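Local coordinates for protein sensor kinase citA (Klebsiella pneumoniae, PDB 1P0Z) that senses citrate through its periplasmic domain and, as a membrane histidine kinase, probably activates the response regulator CitB by phosphorylation to induce citrate-fermentation genes, at residues A[12-15]-A[16-20]; A[34-37]-A[38-41]; A[122-125]-A[126-129]. One frame throughout, in Å; residues are numbered along the deposited sequence.

Interaction 1: A[12-15]-A[16-20]; sequences ALIQ and AMQIS. With NA (sodium ion), chain L.
L13 and M17 meet one turn apart on helix 6-20, the N-terminal helix of this periplasmic PAS domain. Helix 6-20 lies on the antiparallel sheet: A16 touches V121 and I19 touches V119, both on strand 115-124. M17 can be followed outward from its backbone. M17 CB rests 3.5 Å from L13 O. The next atom, CG, sits beside the backbone N (chi1 -70°), which brings it over the preceding turn. There M17 CG meets L13 O and, 4.1 Å from M17 CG, the methyl L13 CD1. At the thioether, M17 SD lies 4.1 Å from L13 CG. The two side chains pass at a slant, and both also touch S89.

I14 and Q18 repeat the spacing on an exposed side. In one of the two conformers of I14, the methyl I14 CG2 lies 3.6 Å from Q18 OE1. The amide of Q15 turns to other partners. Its OE1 bonds to S48, while NE2 is held by Y123 OH and R11 O. This fixes the rotation of the amide in a buried place.

Backbone bonds from i+4 to i bind the turns together. A16 N, M17 N, Q18 N and I19 N reach the carbonyls of A12, L13, I14 and Q15, and I19 N lies 2.9 Å from Q15 O.

At the end of the helix S20 turns its hydroxyl back over the last turn, with OG between the backbone N and the carbonyl carbon (chi1 66°). It lies within hydrogen-bonding distance of A16 O and M17 O. The same oxygen binds a sodium ion, whose shell is completed by S106, P107 and three waters. Water 1 sits 2.4 Å from the sodium ion and donates a hydrogen bond to M17 O, 2.9 Å away.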
loop_
_atom_site.group_PDB
_atom_site.type_symbol
_atom_site.label_atom_id
_atom_site.label_comp_id
_atom_site.label_asym_id
_atom_site.label_seq_id
_atom_site.Cartn_x
_atom_site.Cartn_y
_atom_site.Cartn_z
ATOM N N ALA A 12 -5.505 -7.517 -4.217
ATOM C CA ALA A 12 -4.640 -6.526 -3.565
ATOM C C ALA A 12 -4.569 -5.249 -4.393
ATOM O O ALA A 12 -4.617 -4.125 -3.836
ATOM C CB ALA A 12 -3.222 -7.116 -3.407
ATOM N N LEU A 13 -4.439 -5.415 -5.702
ATOM C CA LEU A 13 -4.309 -4.263 -6.586
ATOM C C LEU A 13 -5.576 -3.405 -6.597
ATOM O O LEU A 13 -5.494 -2.168 -6.504
ATOM C CB LEU A 13 -3.933 -4.722 -8.000
ATOM C CG LEU A 13 -3.819 -3.618 -9.059
ATOM C CD1 LEU A 13 -2.805 -2.555 -8.613
ATOM C CD2 LEU A 13 -3.444 -4.284 -10.386
ATOM N N ILE A 14 -6.726 -4.069 -6.675
ATOM C CA ILE A 14 -7.996 -3.350 -6.693
ATOM C C ILE A 14 -8.133 -2.535 -5.431
ATOM O O ILE A 14 -8.483 -1.366 -5.490
ATOM C CB ILE A 14 -9.206 -4.324 -6.827
ATOM C CG1 ILE A 14 -9.282 -4.841 -8.266
ATOM C CG2 ILE A 14 -10.520 -3.619 -6.417
ATOM C CD1 ILE A 14 -9.517 -3.741 -9.304
ATOM N N GLN A 15 -7.828 -3.143 -4.294
ATOM C CA GLN A 15 -7.944 -2.450 -3.008
ATOM C C GLN A 15 -6.950 -1.282 -2.911
ATOM O O GLN A 15 -7.294 -0.213 -2.385
ATOM C CB GLN A 15 -7.707 -3.415 -1.853
ATOM C CG GLN A 15 -8.878 -4.383 -1.696
ATOM C CD GLN A 15 -8.562 -5.447 -0.665
ATOM O OE1 GLN A 15 -8.937 -5.312 0.495
ATOM N NE2 GLN A 15 -7.846 -6.496 -1.071
ATOM N N ALA A 16 -5.727 -1.463 -3.421
ATOM C CA ALA A 16 -4.754 -0.365 -3.329
ATOM C C ALA A 16 -5.182 0.817 -4.187
ATOM O O ALA A 16 -4.965 1.967 -3.815
ATOM C CB ALA A 16 -3.368 -0.848 -3.780
ATOM N N MET A 17 -5.737 0.510 -5.339
ATOM C CA MET A 17 -6.233 1.567 -6.217
ATOM C C MET A 17 -7.378 2.317 -5.530
ATOM O O MET A 17 -7.405 3.556 -5.536
ATOM C CB MET A 17 -6.656 0.975 -7.557
ATOM C CG MET A 17 -5.449 0.519 -8.341
ATOM S SD MET A 17 -5.882 -0.211 -9.900
ATOM C CE MET A 17 -6.534 1.222 -10.733
ATOM N N GLN A 18 -8.308 1.582 -4.936
ATOM C CA GLN A 18 -9.451 2.202 -4.277
ATOM C C GLN A 18 -9.023 3.071 -3.113
ATOM O O GLN A 18 -9.490 4.200 -2.962
ATOM C CB GLN A 18 -10.415 1.123 -3.768
ATOM C CG GLN A 18 -11.126 0.447 -4.882
ATOM C CD GLN A 18 -11.991 -0.687 -4.408
ATOM O OE1 GLN A 18 -11.543 -1.549 -3.646
ATOM N NE2 GLN A 18 -13.228 -0.710 -4.866
ATOM N N ILE A 19 -8.127 2.554 -2.277
ATOM C CA ILE A 19 -7.715 3.309 -1.109
ATOM C C ILE A 19 -6.932 4.540 -1.528
ATOM O O ILE A 19 -7.153 5.654 -0.990
ATOM C CB ILE A 19 -6.844 2.435 -0.176
ATOM C CG1 ILE A 19 -7.698 1.290 0.370
ATOM C CG2 ILE A 19 -6.229 3.279 0.923
ATOM C CD1 ILE A 19 -6.901 0.288 1.171
ATOM N N SER A 20 -6.029 4.381 -2.505
ATOM C CA SER A 20 -5.188 5.524 -2.882
ATOM C C SER A 20 -5.967 6.679 -3.504
ATOM O O SER A 20 -5.483 7.804 -3.522
ATOM C CB SER A 20 -4.065 5.092 -3.859
ATOM O OG SER A 20 -4.602 4.664 -5.097
HETATM NA NA NA L . -3.892 5.330 -7.300
HETATM O O HOH W 1 -6.135 4.758 -7.822
HETATM O O HOH W 2 -3.434 5.321 -9.768
HETATM O O HOH W 3 -4.581 7.659 -7.813
#

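Interaction 2: A[34-37]-A[38-41]; sequences LARI and KALI
R36 lays its guanidinium over L40, four residues on. The methyl L40 CD2 sits over one face of the flat group, offset toward its rim, and comes within 3.6 Å of R36 NH2. R36 CZ is nearly as close, at 3.8 Å from L40 CD2. The arginine reaches this place by a bend at chi2 (52°), which brings the chain forward along the helix. A second pair, this one wholly apolar, follows at the same spacing. I37 and I41 lie side by side and point the same way, with I37 CG2 4.1 Å from I41 CG1.

Both pairs sit on the first turns of helix 34-47, an amphipathic helix of the PAS-type Cache domain. I37 and I41 form its inner side. They pack on Y64 of strand 62-64, and I41 also meets I53 and V55 of strand 52-57. The i+4 backbone bonds set the spacing. I41 N to I37 O is the shortest, at 2.8 Å and 159° at the hydrogen. L40 N reaches R36 O, and it also makes a weak bond to I37 O at 3.1 Å.

Further out, charges hold the polar ends. E24 of helix 23-30 takes R36 NH2 in a salt bridge, consistent with holding the guanidinium beside L40. K38 NZ forms a salt bridge with D42. D33, just before the helix, accepts a hydrogen bond from R36 N through OD1.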
loop_
_atom_site.group_PDB
_atom_site.type_symbol
_atom_site.label_atom_id
_atom_site.label_comp_id
_atom_site.label_asym_id
_atom_site.label_seq_id
_atom_site.Cartn_x
_atom_site.Cartn_y
_atom_site.Cartn_z
ATOM N N LEU A 34 -0.767 12.172 10.495
ATOM C CA LEU A 34 -0.650 10.749 10.859
ATOM C C LEU A 34 -1.839 10.124 11.575
ATOM O O LEU A 34 -2.227 8.989 11.264
ATOM C CB LEU A 34 0.613 10.509 11.703
ATOM C CG LEU A 34 1.935 10.945 11.050
ATOM C CD1 LEU A 34 3.067 10.494 11.963
ATOM C CD2 LEU A 34 2.109 10.347 9.639
ATOM N N ALA A 35 -2.410 10.846 12.539
ATOM C CA ALA A 35 -3.559 10.315 13.268
ATOM C C ALA A 35 -4.750 10.179 12.335
ATOM O O ALA A 35 -5.517 9.215 12.435
ATOM C CB ALA A 35 -3.931 11.239 14.432
ATOM N N ARG A 36 -4.912 11.160 11.444
ATOM C CA ARG A 36 -6.027 11.136 10.497
ATOM C C ARG A 36 -5.846 9.919 9.546
ATOM O O ARG A 36 -6.815 9.191 9.250
ATOM C CB ARG A 36 -6.062 12.438 9.702
ATOM C CG ARG A 36 -7.197 12.533 8.693
ATOM C CD ARG A 36 -8.548 12.227 9.342
ATOM N NE ARG A 36 -9.620 12.221 8.349
ATOM C CZ ARG A 36 -10.776 11.572 8.503
ATOM N NH1 ARG A 36 -11.019 10.867 9.615
ATOM N NH2 ARG A 36 -11.691 11.625 7.543
ATOM N N ILE A 37 -4.616 9.702 9.081
ATOM C CA ILE A 37 -4.344 8.558 8.198
ATOM C C ILE A 37 -4.653 7.257 8.932
ATOM O O ILE A 37 -5.294 6.351 8.382
ATOM C CB ILE A 37 -2.876 8.580 7.719
ATOM C CG1 ILE A 37 -2.692 9.791 6.799
ATOM C CG2 ILE A 37 -2.524 7.277 6.944
ATOM C CD1 ILE A 37 -1.268 10.069 6.418
ATOM N N LYS A 38 -4.206 7.160 10.183
ATOM C CA LYS A 38 -4.478 5.956 10.979
ATOM C C LYS A 38 -5.986 5.716 11.136
ATOM O O LYS A 38 -6.467 4.589 11.015
ATOM C CB LYS A 38 -3.838 6.092 12.368
ATOM C CG LYS A 38 -4.043 4.884 13.267
ATOM C CD LYS A 38 -3.460 5.178 14.659
ATOM C CE LYS A 38 -3.165 3.912 15.475
ATOM N NZ LYS A 38 -4.281 2.959 15.593
ATOM N N ALA A 39 -6.731 6.791 11.418
ATOM C CA ALA A 39 -8.186 6.677 11.573
ATOM C C ALA A 39 -8.869 6.193 10.292
ATOM O O ALA A 39 -9.900 5.493 10.340
ATOM C CB ALA A 39 -8.773 8.023 11.989
ATOM N N LEU A 40 -8.297 6.558 9.146
ATOM C CA LEU A 40 -8.867 6.147 7.867
ATOM C C LEU A 40 -8.478 4.717 7.482
ATOM O O LEU A 40 -9.308 3.944 6.993
ATOM C CB LEU A 40 -8.404 7.087 6.746
ATOM C CG LEU A 40 -8.938 8.526 6.727
ATOM C CD1 LEU A 40 -8.084 9.411 5.779
ATOM C CD2 LEU A 40 -10.409 8.518 6.289
ATOM N N ILE A 41 -7.220 4.364 7.711
ATOM C CA ILE A 41 -6.745 3.048 7.300
ATOM C C ILE A 41 -7.050 1.900 8.247
ATOM O O ILE A 41 -7.343 0.805 7.808
ATOM C CB ILE A 41 -5.232 3.075 7.024
ATOM C CG1 ILE A 41 -4.908 4.150 5.972
ATOM C CG2 ILE A 41 -4.772 1.714 6.568
ATOM C CD1 ILE A 41 -5.534 3.929 4.624
#

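Interaction 3: A[122-125]-A[126-129]; sequences GYTI and EQLE
L128 folds back over I125 where strand 115-124, the central strand of the five-stranded antiparallel sheet of this PAS domain, runs out into a short 3-10 turn. This side is the more buried. L128 CG lies 3.4 Å from I125 O. The methyl L128 CD2 comes to 4.3 Å from Y123 CB, and L128 CD1 is 4.4 Å from I125 CG2. V8 of helix 6-20 touches the side chains of both L128 and Y123. Y123 OH is hydrogen-bonded to D49. L128 also touches the bound heptamolybdate cluster, as does E129. Two backbone bonds close the turn. Q127 N donates to T124 O at 3.0 Å, and L128 N to I125 O at 3.1 Å, the straighter of the two at 165°.

The other side opens to solvent: E126 and Q127 are exposed, though they run past the buried T124. The E126 chain bends at chi2 (-87°) and runs alongside the threonine. T124 has two conformers. In one of them OG1 bonds to L98 O, and the Q127 side chain crosses T124 at a slant, with Q127 NE2 3.6 Å from T124 CG2.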
loop_
_atom_site.group_PDB
_atom_site.type_symbol
_atom_site.label_atom_id
_atom_site.label_comp_id
_atom_site.label_asym_id
_atom_site.label_seq_id
_atom_site.Cartn_x
_atom_site.Cartn_y
_atom_site.Cartn_z
ATOM N N GLY A 122 -0.992 -5.707 1.074
ATOM C CA GLY A 122 -0.245 -6.951 0.955
ATOM C C GLY A 122 -0.861 -8.178 1.595
ATOM O O GLY A 122 -1.580 -8.089 2.593
ATOM N N TYR A 123 -0.558 -9.320 0.964
ATOM C CA TYR A 123 -1.016 -10.635 1.448
ATOM C C TYR A 123 0.210 -11.531 1.616
ATOM O O TYR A 123 0.885 -11.845 0.642
ATOM C CB TYR A 123 -1.952 -11.310 0.445
ATOM C CG TYR A 123 -3.329 -10.687 0.360
ATOM C CD1 TYR A 123 -3.531 -9.483 -0.314
ATOM C CD2 TYR A 123 -4.424 -11.320 0.939
ATOM C CE1 TYR A 123 -4.818 -8.911 -0.420
ATOM C CE2 TYR A 123 -5.716 -10.768 0.854
ATOM C CZ TYR A 123 -5.894 -9.554 0.170
ATOM O OH TYR A 123 -7.147 -9.017 0.135
ATOM N N THR A 124 0.553 -11.912 2.843
ATOM C CA THR A 124 1.727 -12.768 3.027
ATOM C C THR A 124 1.357 -14.192 2.584
ATOM O O THR A 124 0.420 -14.802 3.096
ATOM C CB THR A 124 2.189 -12.741 4.491
ATOM O OG1 THR A 124 2.683 -11.428 4.774
ATOM C CG2 THR A 124 3.298 -13.805 4.745
ATOM N N ILE A 125 2.143 -14.710 1.659
ATOM C CA ILE A 125 1.871 -15.963 1.012
ATOM C C ILE A 125 1.714 -17.184 1.875
ATOM O O ILE A 125 0.788 -17.995 1.668
ATOM C CB ILE A 125 2.905 -16.163 -0.141
ATOM C CG1 ILE A 125 2.620 -15.093 -1.230
ATOM C CG2 ILE A 125 2.714 -17.521 -0.809
ATOM C CD1 ILE A 125 3.718 -14.946 -2.289
ATOM N N GLU A 126 2.560 -17.294 2.869
ATOM C CA GLU A 126 2.486 -18.456 3.701
ATOM C C GLU A 126 1.182 -18.512 4.458
ATOM O O GLU A 126 0.765 -19.605 4.840
ATOM C CB GLU A 126 3.707 -18.496 4.637
ATOM C CG GLU A 126 3.451 -19.008 6.054
ATOM C CD GLU A 126 3.011 -17.882 6.989
ATOM O OE1 GLU A 126 3.760 -16.892 7.157
ATOM O OE2 GLU A 126 1.913 -17.980 7.559
ATOM N N GLN A 127 0.531 -17.363 4.663
ATOM C CA GLN A 127 -0.721 -17.294 5.400
ATOM C C GLN A 127 -1.994 -17.451 4.543
ATOM O O GLN A 127 -3.105 -17.418 5.055
ATOM C CB GLN A 127 -0.785 -15.978 6.170
ATOM C CG GLN A 127 0.262 -15.823 7.279
ATOM C CD GLN A 127 0.370 -14.375 7.759
ATOM O OE1 GLN A 127 -0.640 -13.706 7.991
ATOM N NE2 GLN A 127 1.595 -13.890 7.904
ATOM N N LEU A 128 -1.846 -17.597 3.236
ATOM C CA LEU A 128 -3.035 -17.779 2.408
ATOM C C LEU A 128 -3.770 -19.080 2.787
ATOM O O LEU A 128 -3.141 -20.066 3.141
ATOM C CB LEU A 128 -2.643 -17.881 0.933
ATOM C CG LEU A 128 -2.060 -16.594 0.337
ATOM C CD1 LEU A 128 -1.628 -16.864 -1.096
ATOM C CD2 LEU A 128 -3.086 -15.479 0.384
ATOM N N GLU A 129 -5.091 -19.072 2.637
ATOM C CA GLU A 129 -5.924 -20.225 2.900
ATOM C C GLU A 129 -6.059 -20.858 1.530
ATOM O O GLU A 129 -6.741 -20.378 0.624
ATOM C CB GLU A 129 -7.296 -19.812 3.400
ATOM C CG GLU A 129 -8.004 -20.967 4.048
ATOM C CD GLU A 129 -7.330 -21.335 5.338
ATOM O OE1 GLU A 129 -7.316 -20.473 6.239
ATOM O OE2 GLU A 129 -6.803 -22.463 5.444
#

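How the interactions relate
The three contacts follow one another along the chain of one PAS-type domain. Interaction 1 lies on helix 6-20, interaction 2 on helix 34-47, and interaction 3 at the end of strand 115-124. The centre of interaction 1 is about 17 Å from each of the others, and it touches both. I19 CG2 packs on I41 CD1 at 3.8 Å, joining the two helices. A12 packs on the Y123 ring, and Q15 meets the same tyrosine. Interactions 2 and 3 do not touch; their centres are about 24 Å apart. Helix 6-20 thus links helix 34-47 with the C-terminal strand of the citrate-binding domain.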